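Local structure of cpftsy (Physcomitrella patens, 4AK9) at residues A[107-112]-A[236-241]; A[113-118]-A[199-204]; A[147-152]-A[170-175]; A[191-196]-A[229-234]. The protein probably serves as the chloroplast signal recognition particle receptor, an SRP-type GTPase that binds and hydrolyses GTP while delivering proteins to the thylakoid membrane. All blocks are in the same frame, centred on the assembly; numbering follows the deposited sequence.

Contact 1. Residues A[107-112]-A[236-241]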
loop_
_atom_site.group_PDB
_atom_site.type_symbol
_atom_site.label_atom_id
_atom_site.label_comp_id
_atom_site.label_asym_id
_atom_site.label_seq_id
_atom_site.Cartn_x
_atom_site.Cartn_y
_atom_site.Cartn_z
ATOM N N THR A 107 12.285 20.453 8.874
ATOM C CA THR A 107 12.922 19.163 8.621
ATOM C C THR A 107 14.299 19.083 9.279
ATOM O O THR A 107 14.898 17.991 9.378
ATOM C CB THR A 107 13.079 18.908 7.098
ATOM O OG1 THR A 107 13.853 19.977 6.512
ATOM C CG2 THR A 107 11.726 18.852 6.430
ATOM N N GLU A 108 14.833 20.238 9.673
ATOM C CA GLU A 108 16.168 20.282 10.268
ATOM C C GLU A 108 16.231 19.608 11.620
ATOM O O GLU A 108 15.267 19.632 12.392
ATOM C CB GLU A 108 16.646 21.732 10.476
ATOM C CG GLU A 108 16.708 22.585 9.204
ATOM C CD GLU A 108 17.904 22.246 8.315
ATOM O OE1 GLU A 108 18.991 21.912 8.857
ATOM O OE2 GLU A 108 17.754 22.320 7.067
ATOM N N LEU A 109 17.394 19.040 11.936
ATOM C CA LEU A 109 17.612 18.555 13.294
ATOM C C LEU A 109 17.731 19.754 14.238
ATOM O O LEU A 109 18.343 20.773 13.889
ATOM C CB LEU A 109 18.875 17.718 13.363
ATOM C CG LEU A 109 18.798 16.424 12.569
ATOM C CD1 LEU A 109 20.138 15.731 12.616
ATOM C CD2 LEU A 109 17.700 15.521 13.116
ATOM N N GLN A 110 17.138 19.640 15.421
ATOM C CA GLN A 110 17.123 20.729 16.395
ATOM C C GLN A 110 18.077 20.369 17.502
ATOM O O GLN A 110 17.723 19.650 18.448
ATOM C CB GLN A 110 15.724 20.895 16.994
ATOM C CG GLN A 110 14.606 21.021 15.975
ATOM C CD GLN A 110 14.574 22.382 15.325
ATOM O OE1 GLN A 110 13.991 23.334 15.862
ATOM N NE2 GLN A 110 15.202 22.490 14.159
ATOM N N LEU A 111 19.302 20.855 17.404
ATOM C CA LEU A 111 20.322 20.409 18.342
ATOM C C LEU A 111 20.414 21.358 19.531
ATOM O O LEU A 111 21.083 21.064 20.525
ATOM C CB LEU A 111 21.664 20.299 17.638
ATOM C CG LEU A 111 21.628 19.400 16.401
ATOM C CD1 LEU A 111 23.022 19.278 15.816
ATOM C CD2 LEU A 111 21.085 18.029 16.756
ATOM N N GLY A 112 19.729 22.491 19.424
ATOM C CA GLY A 112 19.641 23.436 20.521
ATOM C C GLY A 112 20.885 24.285 20.736
ATOM O O GLY A 112 21.801 24.334 19.890
ATOM N N PRO A 236 15.854 13.912 25.303
ATOM C CA PRO A 236 16.419 13.892 23.932
ATOM C C PRO A 236 16.007 15.115 23.112
ATOM O O PRO A 236 14.861 15.576 23.230
ATOM C CB PRO A 236 15.820 12.607 23.309
ATOM C CG PRO A 236 14.490 12.383 24.088
ATOM C CD PRO A 236 14.765 12.924 25.510
ATOM N N ASN A 237 16.905 15.625 22.271
ATOM C CA ASN A 237 16.573 16.743 21.394
ATOM C C ASN A 237 15.758 16.287 20.182
ATOM O O ASN A 237 14.953 17.050 19.669
ATOM C CB ASN A 237 17.846 17.414 20.922
ATOM C CG ASN A 237 18.679 17.924 22.083
ATOM O OD1 ASN A 237 19.365 17.150 22.752
ATOM N ND2 ASN A 237 18.600 19.224 22.338
ATOM N N GLU A 238 15.984 15.042 19.759
ATOM C CA GLU A 238 15.244 14.421 18.651
ATOM C C GLU A 238 14.910 12.977 19.003
ATOM O O GLU A 238 15.690 12.287 19.665
ATOM C CB GLU A 238 16.077 14.476 17.349
ATOM C CG GLU A 238 16.347 15.887 16.790
ATOM C CD GLU A 238 15.116 16.499 16.115
ATOM O OE1 GLU A 238 14.185 15.742 15.708
ATOM O OE2 GLU A 238 15.072 17.743 15.964
ATOM N N VAL A 239 13.733 12.524 18.590
ATOM C CA VAL A 239 13.380 11.103 18.620
ATOM C C VAL A 239 13.013 10.778 17.152
ATOM O O VAL A 239 12.004 11.243 16.599
ATOM C CB VAL A 239 12.210 10.751 19.602
ATOM C CG1 VAL A 239 11.835 9.274 19.536
ATOM C CG2 VAL A 239 12.566 11.148 21.057
ATOM N N LEU A 240 13.890 10.034 16.503
ATOM C CA LEU A 240 13.763 9.810 15.068
ATOM C C LEU A 240 13.290 8.384 14.845
ATOM O O LEU A 240 13.946 7.420 15.233
ATOM C CB LEU A 240 15.121 10.067 14.385
ATOM C CG LEU A 240 15.650 11.479 14.583
ATOM C CD1 LEU A 240 17.055 11.628 13.973
ATOM C CD2 LEU A 240 14.674 12.490 13.969
ATOM N N LEU A 241 12.114 8.243 14.224
ATOM C CA LEU A 241 11.561 6.927 13.918
ATOM C C LEU A 241 11.979 6.448 12.499
ATOM O O LEU A 241 11.715 7.122 11.482
ATOM C CB LEU A 241 10.020 6.981 14.056
ATOM C CG LEU A 241 9.291 5.718 13.613
ATOM C CD1 LEU A 241 9.650 4.520 14.493
ATOM C CD2 LEU A 241 7.773 5.924 13.622
HETATM O O HOH W 1 16.617 20.936 20.778
HETATM O O HOH W 2 20.785 21.017 23.449
#
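Glu-238 reaches from its strand into the loop 107-112 and takes up the backbone of Gln-110. Bending at chi2 (-75°) turns CD aside, and OE2 accepts the Gln-110 N-H from 2.9 Å with an N-H...O angle of 151°. The donor arrives on the anti side of the carboxylate, 26° out of its plane. OE2 also pairs with the charge of Lys-293, which donates to Glu-108 O as well, while OE1 bonds to Thr-265 OG1; the buried carboxylate is thus gripped at both oxygens. Beside it, Leu-109 offers one methyl to two neighbours: CD2 rests 3.9 Å from Glu-238 CG and 4.0 Å from CD1 of Leu-240, whose side chain it crosses at about a right angle. Asn-237 meets the loop further on, its CB 3.3 Å from Gln-110 O. Its ND2 works through solvent, donating to two waters that pass hydrogen bonds to Gln-110 O and Leu-111 O, and its OD1 is taken by Val-118 N. The loop, coming from helix 85-101, thereby lies over the sheet side bearing Glu-238 and Leu-240, with Leu-109 touching strand 292-296 and Leu-111 touching strand 117-123, into which the chain then runs.

Contact 2. Residues A[113-118]-A[199-204]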
loop_
_atom_site.group_PDB
_atom_site.type_symbol
_atom_site.label_atom_id
_atom_site.label_comp_id
_atom_site.label_asym_id
_atom_site.label_seq_id
_atom_site.Cartn_x
_atom_site.Cartn_y
_atom_site.Cartn_z
ATOM N N ASN A 113 20.913 24.939 21.892
ATOM C CA ASN A 113 21.973 25.871 22.252
ATOM C C ASN A 113 23.154 25.186 22.919
ATOM O O ASN A 113 24.311 25.573 22.721
ATOM C CB ASN A 113 21.412 26.938 23.206
ATOM C CG ASN A 113 20.726 26.330 24.445
ATOM O OD1 ASN A 113 20.694 25.103 24.626
ATOM N ND2 ASN A 113 20.182 27.195 25.303
ATOM N N SER A 114 22.855 24.167 23.716
ATOM C CA SER A 114 23.857 23.548 24.563
ATOM C C SER A 114 24.255 22.189 24.014
ATOM O O SER A 114 23.530 21.574 23.219
ATOM C CB SER A 114 23.320 23.393 25.986
ATOM O OG SER A 114 22.079 22.696 25.985
ATOM N N ARG A 115 25.423 21.733 24.441
ATOM C CA ARG A 115 25.917 20.430 24.061
ATOM C C ARG A 115 26.119 19.608 25.329
ATOM O O ARG A 115 26.394 20.164 26.389
ATOM C CB ARG A 115 27.219 20.573 23.266
ATOM C CG ARG A 115 27.866 21.952 23.349
ATOM C CD ARG A 115 29.074 21.952 24.299
ATOM N NE ARG A 115 29.968 20.822 24.038
ATOM C CZ ARG A 115 30.802 20.756 23.002
ATOM N NH1 ARG A 115 30.857 21.763 22.137
ATOM N NH2 ARG A 115 31.580 19.690 22.827
ATOM N N PRO A 116 25.981 18.280 25.231
ATOM C CA PRO A 116 25.722 17.526 23.998
ATOM C C PRO A 116 24.247 17.547 23.596
ATOM O O PRO A 116 23.373 17.615 24.470
ATOM C CB PRO A 116 26.114 16.107 24.383
ATOM C CG PRO A 116 25.818 16.023 25.844
ATOM C CD PRO A 116 26.025 17.401 26.414
ATOM N N ALA A 117 23.982 17.510 22.292
ATOM C CA ALA A 117 22.645 17.151 21.819
ATOM C C ALA A 117 22.508 15.631 21.904
ATOM O O ALA A 117 23.505 14.886 21.806
ATOM C CB ALA A 117 22.416 17.630 20.391
ATOM N N VAL A 118 21.278 15.156 22.086
ATOM C CA VAL A 118 21.040 13.727 22.197
ATOM C C VAL A 118 19.912 13.322 21.234
ATOM O O VAL A 118 18.806 13.869 21.286
ATOM C CB VAL A 118 20.675 13.299 23.623
ATOM C CG1 VAL A 118 20.346 11.800 23.678
ATOM C CG2 VAL A 118 21.847 13.611 24.595
ATOM N N ASP A 199 32.748 16.376 26.798
ATOM C CA ASP A 199 32.638 17.454 25.821
ATOM C C ASP A 199 32.325 16.948 24.395
ATOM O O ASP A 199 32.817 17.510 23.411
ATOM C CB ASP A 199 33.944 18.280 25.830
ATOM C CG ASP A 199 33.750 19.713 25.352
ATOM O OD1 ASP A 199 33.246 20.548 26.145
ATOM O OD2 ASP A 199 34.124 20.000 24.190
ATOM N N PHE A 200 31.507 15.896 24.291
ATOM C CA PHE A 200 31.010 15.405 22.991
ATOM C C PHE A 200 29.915 16.335 22.480
ATOM O O PHE A 200 29.197 16.935 23.280
ATOM C CB PHE A 200 30.437 13.999 23.147
ATOM C CG PHE A 200 31.478 12.902 23.155
ATOM C CD1 PHE A 200 32.071 12.484 24.346
ATOM C CD2 PHE A 200 31.856 12.277 21.968
ATOM C CE1 PHE A 200 33.027 11.465 24.358
ATOM C CE2 PHE A 200 32.812 11.262 21.967
ATOM C CZ PHE A 200 33.397 10.852 23.162
ATOM N N ASP A 201 29.751 16.447 21.165
ATOM C CA ASP A 201 28.750 17.373 20.633
ATOM C C ASP A 201 27.383 16.721 20.468
ATOM O O ASP A 201 26.354 17.389 20.595
ATOM C CB ASP A 201 29.187 17.941 19.294
ATOM C CG ASP A 201 30.480 18.741 19.397
ATOM O OD1 ASP A 201 30.469 19.821 20.037
ATOM O OD2 ASP A 201 31.504 18.295 18.829
ATOM N N VAL A 202 27.376 15.427 20.156
ATOM C CA VAL A 202 26.121 14.740 19.805
ATOM C C VAL A 202 26.221 13.314 20.299
ATOM O O VAL A 202 27.286 12.699 20.176
ATOM C CB VAL A 202 25.914 14.674 18.276
ATOM C CG1 VAL A 202 24.692 13.845 17.955
ATOM C CG2 VAL A 202 25.735 16.070 17.676
ATOM N N VAL A 203 25.141 12.806 20.889
ATOM C CA VAL A 203 25.060 11.407 21.260
ATOM C C VAL A 203 23.964 10.775 20.398
ATOM O O VAL A 203 22.845 11.286 20.349
ATOM C CB VAL A 203 24.639 11.219 22.712
ATOM C CG1 VAL A 203 24.532 9.736 23.057
ATOM C CG2 VAL A 203 25.613 11.937 23.652
ATOM N N LEU A 204 24.299 9.682 19.723
ATOM C CA LEU A 204 23.352 8.960 18.860
ATOM C C LEU A 204 22.970 7.659 19.545
ATOM O O LEU A 204 23.785 6.751 19.674
ATOM C CB LEU A 204 23.991 8.672 17.490
ATOM C CG LEU A 204 23.793 9.591 16.281
ATOM C CD1 LEU A 204 23.368 10.972 16.676
ATOM C CD2 LEU A 204 25.000 9.638 15.308
HETATM O O HOH W 3 29.610 18.306 25.562
#
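Ala-117 and Val-118 pair in parallel with Val-202 and Val-203, each pair with CA atoms 4.7 Å apart, and the ladder is tied by Ala-117 N to Asp-201 O and by Val-203 N to Ala-117 O. Ahead of the paired strands, Arg-115 inserts its guanidinium between two acids, forming a salt-bridge network. Asp-199 OD1 lies over one face, its carboxylate plane 20° from that of the guanidinium; OD2 makes a salt bridge of 2.9 Å with Arg-115 NH2 but lies well out of plane, an attraction of charge without a directed N-H. Over the opposite face comes Asp-201 OD1, in a salt bridge of 2.9 Å with Arg-115 NH1, its carboxylate turned 65°. NH2 adds a weak bond to Asp-199 O, and a water in the guanidinium plane links NE to Phe-200 O. Asp-201 OD2 accepts from Lys-146 N. An alanine here would probably leave the guanidinium without the counter-charge over that face and the Lys-146 amide without this acceptor. Further in, the contact turns apolar: Val-118, side by side with Val-203, holds CG2 anti to its carbonyl carbon, where it meets Val-203 CB at 4.1 Å, and Pro-116, after a cis peptide bond, brings CB to 4.3 Å from Val-203 CG2. Strands 117-123 and 202-205 are direct neighbours, as the Walker A and Walker B strands are in SIMIBI GTPases; strand 117-123 probably runs into the P-loop.

Contact 3. Residues A[147-152]-A[170-175]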
loop_
_atom_site.group_PDB
_atom_site.type_symbol
_atom_site.label_atom_id
_atom_site.label_comp_id
_atom_site.label_asym_id
_atom_site.label_seq_id
_atom_site.Cartn_x
_atom_site.Cartn_y
_atom_site.Cartn_z
ATOM N N VAL A 147 31.107 12.821 17.812
ATOM C CA VAL A 147 29.953 11.939 17.995
ATOM C C VAL A 147 30.234 10.792 18.949
ATOM O O VAL A 147 31.297 10.159 18.872
ATOM C CB VAL A 147 29.526 11.284 16.643
ATOM C CG1 VAL A 147 28.387 10.298 16.851
ATOM C CG2 VAL A 147 29.154 12.351 15.633
ATOM N N LEU A 148 29.280 10.521 19.840
ATOM C CA LEU A 148 29.321 9.333 20.686
ATOM C C LEU A 148 28.108 8.453 20.407
ATOM O O LEU A 148 26.977 8.929 20.444
ATOM C CB LEU A 148 29.331 9.721 22.169
ATOM C CG LEU A 148 29.209 8.566 23.169
ATOM C CD1 LEU A 148 30.481 7.722 23.143
ATOM C CD2 LEU A 148 28.936 9.066 24.619
ATOM N N MET A 149 28.338 7.167 20.152
ATOM C CA MET A 149 27.227 6.248 19.922
ATOM C C MET A 149 26.889 5.488 21.182
ATOM O O MET A 149 27.773 5.165 21.982
ATOM C CB MET A 149 27.551 5.267 18.784
ATOM C CG MET A 149 27.740 5.923 17.441
ATOM S SD MET A 149 28.158 4.661 16.211
ATOM C CE MET A 149 28.321 5.621 14.748
ATOM N N ALA A 150 25.601 5.195 21.371
ATOM C CA ALA A 150 25.153 4.435 22.531
ATOM C C ALA A 150 24.364 3.219 22.096
ATOM O O ALA A 150 23.311 3.344 21.415
ATOM C CB ALA A 150 24.302 5.317 23.451
ATOM N N ALA A 151 24.853 2.045 22.486
ATOM C CA ALA A 151 24.250 0.785 22.061
ATOM C C ALA A 151 23.133 0.349 22.993
ATOM O O ALA A 151 23.297 -0.588 23.793
ATOM C CB ALA A 151 25.306 -0.308 21.933
ATOM N N GLY A 152 21.982 1.018 22.882
ATOM C CA GLY A 152 20.886 0.767 23.801
ATOM C C GLY A 152 19.933 -0.312 23.333
ATOM O O GLY A 152 19.003 -0.676 24.042
ATOM N N THR A 170 33.222 5.427 11.056
ATOM C CA THR A 170 32.947 6.853 11.077
ATOM C C THR A 170 33.848 7.608 12.015
ATOM O O THR A 170 33.813 8.841 12.036
ATOM C CB THR A 170 31.490 7.163 11.468
ATOM O OG1 THR A 170 31.217 6.585 12.753
ATOM C CG2 THR A 170 30.533 6.616 10.425
ATOM N N GLY A 171 34.645 6.899 12.802
ATOM C CA GLY A 171 35.527 7.585 13.733
ATOM C C GLY A 171 34.774 8.130 14.936
ATOM O O GLY A 171 35.174 9.126 15.536
ATOM N N SER A 172 33.665 7.481 15.275
ATOM C CA SER A 172 32.870 7.854 16.445
ATOM C C SER A 172 33.265 6.975 17.605
ATOM O O SER A 172 33.690 5.831 17.402
ATOM C CB SER A 172 31.375 7.644 16.160
ATOM O OG SER A 172 30.980 8.380 15.012
ATOM N N GLU A 173 33.106 7.491 18.823
ATOM C CA GLU A 173 33.268 6.668 20.025
ATOM C C GLU A 173 31.965 5.940 20.301
ATOM O O GLU A 173 30.915 6.324 19.766
ATOM C CB GLU A 173 33.648 7.540 21.231
ATOM C CG GLU A 173 34.903 8.391 21.002
ATOM C CD GLU A 173 36.167 7.547 20.841
ATOM O OE1 GLU A 173 36.440 6.711 21.739
ATOM O OE2 GLU A 173 36.881 7.717 19.816
ATOM N N ILE A 174 32.015 4.903 21.132
ATOM C CA ILE A 174 30.812 4.134 21.423
ATOM C C ILE A 174 30.751 3.645 22.865
ATOM O O ILE A 174 31.763 3.221 23.428
ATOM C CB ILE A 174 30.647 2.932 20.441
ATOM C CG1 ILE A 174 29.393 2.112 20.771
ATOM C CG2 ILE A 174 31.878 2.015 20.465
ATOM C CD1 ILE A 174 28.921 1.243 19.607
ATOM N N VAL A 175 29.561 3.740 23.466
ATOM C CA VAL A 175 29.303 3.156 24.778
ATOM C C VAL A 175 28.470 1.898 24.594
ATOM O O VAL A 175 27.411 1.928 23.928
ATOM C CB VAL A 175 28.518 4.122 25.696
ATOM C CG1 VAL A 175 28.022 3.387 26.947
ATOM C CG2 VAL A 175 29.361 5.365 26.061
#
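Met-149 sets CG anti to its carbonyl carbon (chi1 -64°), and from there the chain is fully extended, carrying CE to 3.6 Å from Thr-170 OG1. Ser-172 turns OG anti to its own carbonyl carbon (chi1 -57°), which places the hydroxyl 3.6 Å from Val-147 CB and 3.8 Å from Met-149 CE. The hydroxyl donates to Thr-170 OG1 at 2.9 Å, and Thr-170 OG1, with its one proton, has the carbonyls of Trp-166 (its strongest partner) and Ala-167 within bonding reach. The buried Ser-172 hydroxyl thus lies against Val-147 and the methionine tip, with its proton turned back toward the helix end. An alanine at Ser-172 would probably leave Thr-170 without this donor and open a small gap beside Val-147 and the methionine tip. On the other side of the sheet Leu-148 crosses Val-175 obliquely, its CD1 3.9 Å from Val-175 CG2 and also 3.7 Å from Glu-173 CB. Between the strands runs a parallel ladder: Glu-173 N to Val-147 O, Met-149 N to Glu-173 O, Val-175 N to Met-149 O and Ala-151 N to Val-175 O, the middle two both 2.7 Å long. The last reaches the centre of an inverse gamma turn. The axes of the short strands are turned 29° from each other, while Gly-171, with positive phi, closes helix 158-170 in a Schellman motif. Strand 147-150, that helix and strand 173-175 make up a beta-alpha-beta crossover, the repeating unit of P-loop NTPase sheets, here finishing at the edge of the chain's own sheet.

Contact 4. Residues A[191-196]-A[229-234]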
loop_
_atom_site.group_PDB
_atom_site.type_symbol
_atom_site.label_atom_id
_atom_site.label_comp_id
_atom_site.label_asym_id
_atom_site.label_seq_id
_atom_site.Cartn_x
_atom_site.Cartn_y
_atom_site.Cartn_z
ATOM N N ALA A 191 26.020 6.697 28.605
ATOM C CA ALA A 191 26.537 7.433 27.458
ATOM C C ALA A 191 26.259 8.915 27.556
ATOM O O ALA A 191 27.089 9.723 27.161
ATOM C CB ALA A 191 25.941 6.889 26.154
ATOM N N VAL A 192 25.075 9.289 28.054
ATOM C CA VAL A 192 24.792 10.714 28.149
ATOM C C VAL A 192 25.717 11.389 29.169
ATOM O O VAL A 192 26.263 12.472 28.890
ATOM C CB VAL A 192 23.321 11.016 28.441
ATOM C CG1 VAL A 192 23.117 12.503 28.527
ATOM C CG2 VAL A 192 22.446 10.440 27.299
ATOM N N ARG A 193 25.918 10.725 30.298
ATOM C CA ARG A 193 26.819 11.247 31.334
ATOM C C ARG A 193 28.215 11.427 30.780
ATOM O O ARG A 193 28.847 12.466 30.975
ATOM C CB ARG A 193 26.874 10.292 32.526
ATOM C CG ARG A 193 25.605 10.280 33.359
ATOM C CD ARG A 193 25.860 9.645 34.729
ATOM N NE ARG A 193 26.308 8.251 34.635
ATOM C CZ ARG A 193 25.477 7.210 34.600
ATOM N NH1 ARG A 193 24.167 7.412 34.637
ATOM N NH2 ARG A 193 25.949 5.967 34.529
ATOM N N ARG A 194 28.684 10.407 30.061
ATOM C CA ARG A 194 30.022 10.443 29.485
ATOM C C ARG A 194 30.163 11.579 28.487
ATOM O O ARG A 194 31.206 12.225 28.402
ATOM C CB ARG A 194 30.370 9.099 28.836
ATOM C CG ARG A 194 31.717 9.124 28.132
ATOM C CD ARG A 194 32.193 7.748 27.702
ATOM N NE ARG A 194 33.279 7.892 26.734
ATOM C CZ ARG A 194 33.688 6.937 25.909
ATOM N NH1 ARG A 194 33.099 5.742 25.925
ATOM N NH2 ARG A 194 34.676 7.185 25.057
ATOM N N ALA A 195 29.097 11.846 27.738
ATOM C CA ALA A 195 29.163 12.901 26.749
ATOM C C ALA A 195 29.223 14.270 27.404
ATOM O O ALA A 195 29.842 15.180 26.863
ATOM C CB ALA A 195 27.964 12.846 25.849
ATOM N N VAL A 196 28.533 14.423 28.531
ATOM C CA VAL A 196 28.543 15.706 29.231
ATOM C C VAL A 196 29.945 15.929 29.809
ATOM O O VAL A 196 30.528 17.024 29.676
ATOM C CB VAL A 196 27.495 15.762 30.361
ATOM C CG1 VAL A 196 27.611 17.087 31.118
ATOM C CG2 VAL A 196 26.072 15.582 29.793
ATOM N N SER A 229 16.577 11.809 29.868
ATOM C CA SER A 229 16.203 13.147 30.383
ATOM C C SER A 229 16.718 13.419 31.802
ATOM O O SER A 229 16.983 14.562 32.163
ATOM C CB SER A 229 14.689 13.361 30.346
ATOM O OG SER A 229 14.233 13.413 28.998
ATOM N N LYS A 230 16.840 12.374 32.599
ATOM C CA LYS A 230 17.411 12.533 33.941
ATOM C C LYS A 230 18.911 12.835 33.874
ATOM O O LYS A 230 19.423 13.661 34.639
ATOM C CB LYS A 230 17.176 11.280 34.757
ATOM C CG LYS A 230 17.822 11.314 36.129
ATOM C CD LYS A 230 17.335 10.158 36.963
ATOM C CE LYS A 230 18.234 9.959 38.167
ATOM N NZ LYS A 230 17.708 8.860 39.028
ATOM N N ALA A 231 19.623 12.176 32.959
ATOM C CA ALA A 231 21.057 12.439 32.800
ATOM C C ALA A 231 21.300 13.815 32.221
ATOM O O ALA A 231 22.302 14.455 32.528
ATOM C CB ALA A 231 21.710 11.379 31.918
ATOM N N LEU A 232 20.393 14.273 31.367
ATOM C CA LEU A 232 20.527 15.599 30.773
ATOM C C LEU A 232 19.150 16.130 30.454
ATOM O O LEU A 232 18.453 15.595 29.573
ATOM C CB LEU A 232 21.405 15.531 29.507
ATOM C CG LEU A 232 21.720 16.838 28.795
ATOM C CD1 LEU A 232 22.503 17.794 29.714
ATOM C CD2 LEU A 232 22.545 16.541 27.550
ATOM N N SER A 233 18.736 17.170 31.170
ATOM C CA SER A 233 17.339 17.616 31.115
ATOM C C SER A 233 16.892 18.140 29.752
ATOM O O SER A 233 15.699 18.102 29.454
ATOM C CB SER A 233 17.020 18.623 32.237
ATOM O OG SER A 233 17.459 19.914 31.899
ATOM N N SER A 234 17.835 18.578 28.917
ATOM C CA SER A 234 17.510 19.061 27.563
ATOM C C SER A 234 17.314 17.922 26.545
ATOM O O SER A 234 16.966 18.153 25.373
ATOM C CB SER A 234 18.599 20.031 27.061
ATOM O OG SER A 234 19.905 19.462 27.153
#
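Val-192 and Val-196 meet Ala-231 and Leu-232 through aliphatic carbons alone, without a ring or other flat group in the touching surface; even Arg-193, whose end is planar, contributes its CG, 4.3 Å from Ala-231 CB. The contact packs helix 184-197 against the C-terminal end of helix 215-231 and the residue that follows it. Val-192 contributes the largest share on its helix. With CG1 anti to the backbone N (chi1 180°), that methyl lies 3.8 Å from Ala-231 CB and 3.6 Å from Leu-232 CB, fitting against the two consecutive residues at once. The short alanine side chain is consistent with the close approach of the backbones, the CA atoms of Arg-193 and Ala-231 being 6.1 Å apart. Leu-232 is the first residue to leave helical geometry, and there its CG stands anti to the backbone N (chi1 -177°). Its side chain passes Val-192 at about a right angle and goes on to Val-196, one turn further along, where CD1 is 4.2 Å from Val-196 CG2. Val-192 is buried, whereas Arg-193 and Val-196 are exposed, so the seam runs outward to the protein surface. The two helices lie on the same side of the central sheet. Helix 184-197 turns Ala-191 and Ala-195 down onto strand 147-150, Ala-191 also meeting Val-175, while Leu-232, just past the end of helix 215-231, touches Pro-116 in the lead-in to strand 117-123.

How the contacts relate
Contacts 1, 2 and 3 follow one another across a single sheet: strand 117-123 lies between 238-244 and 202-205, and strand 147-150 joins 202-205 to the edge strand. Contacts 1 and 2, centres 11 Å apart, meet where Asn-237 N probably bonds to Val-118 O at 2.8 Å. Contacts 2 and 3, at 12 Å, are probably joined by Leu-204 N to Leu-148 O at 2.9 Å. Contact 4 lies over the sheet, 9 Å from contact 2 between centres, with Ala-195 CB packed on Val-203 CG2. Toward the nucleotide site expected for this family, Met-149 of contact 3 lies near the probable P-loop without touching it.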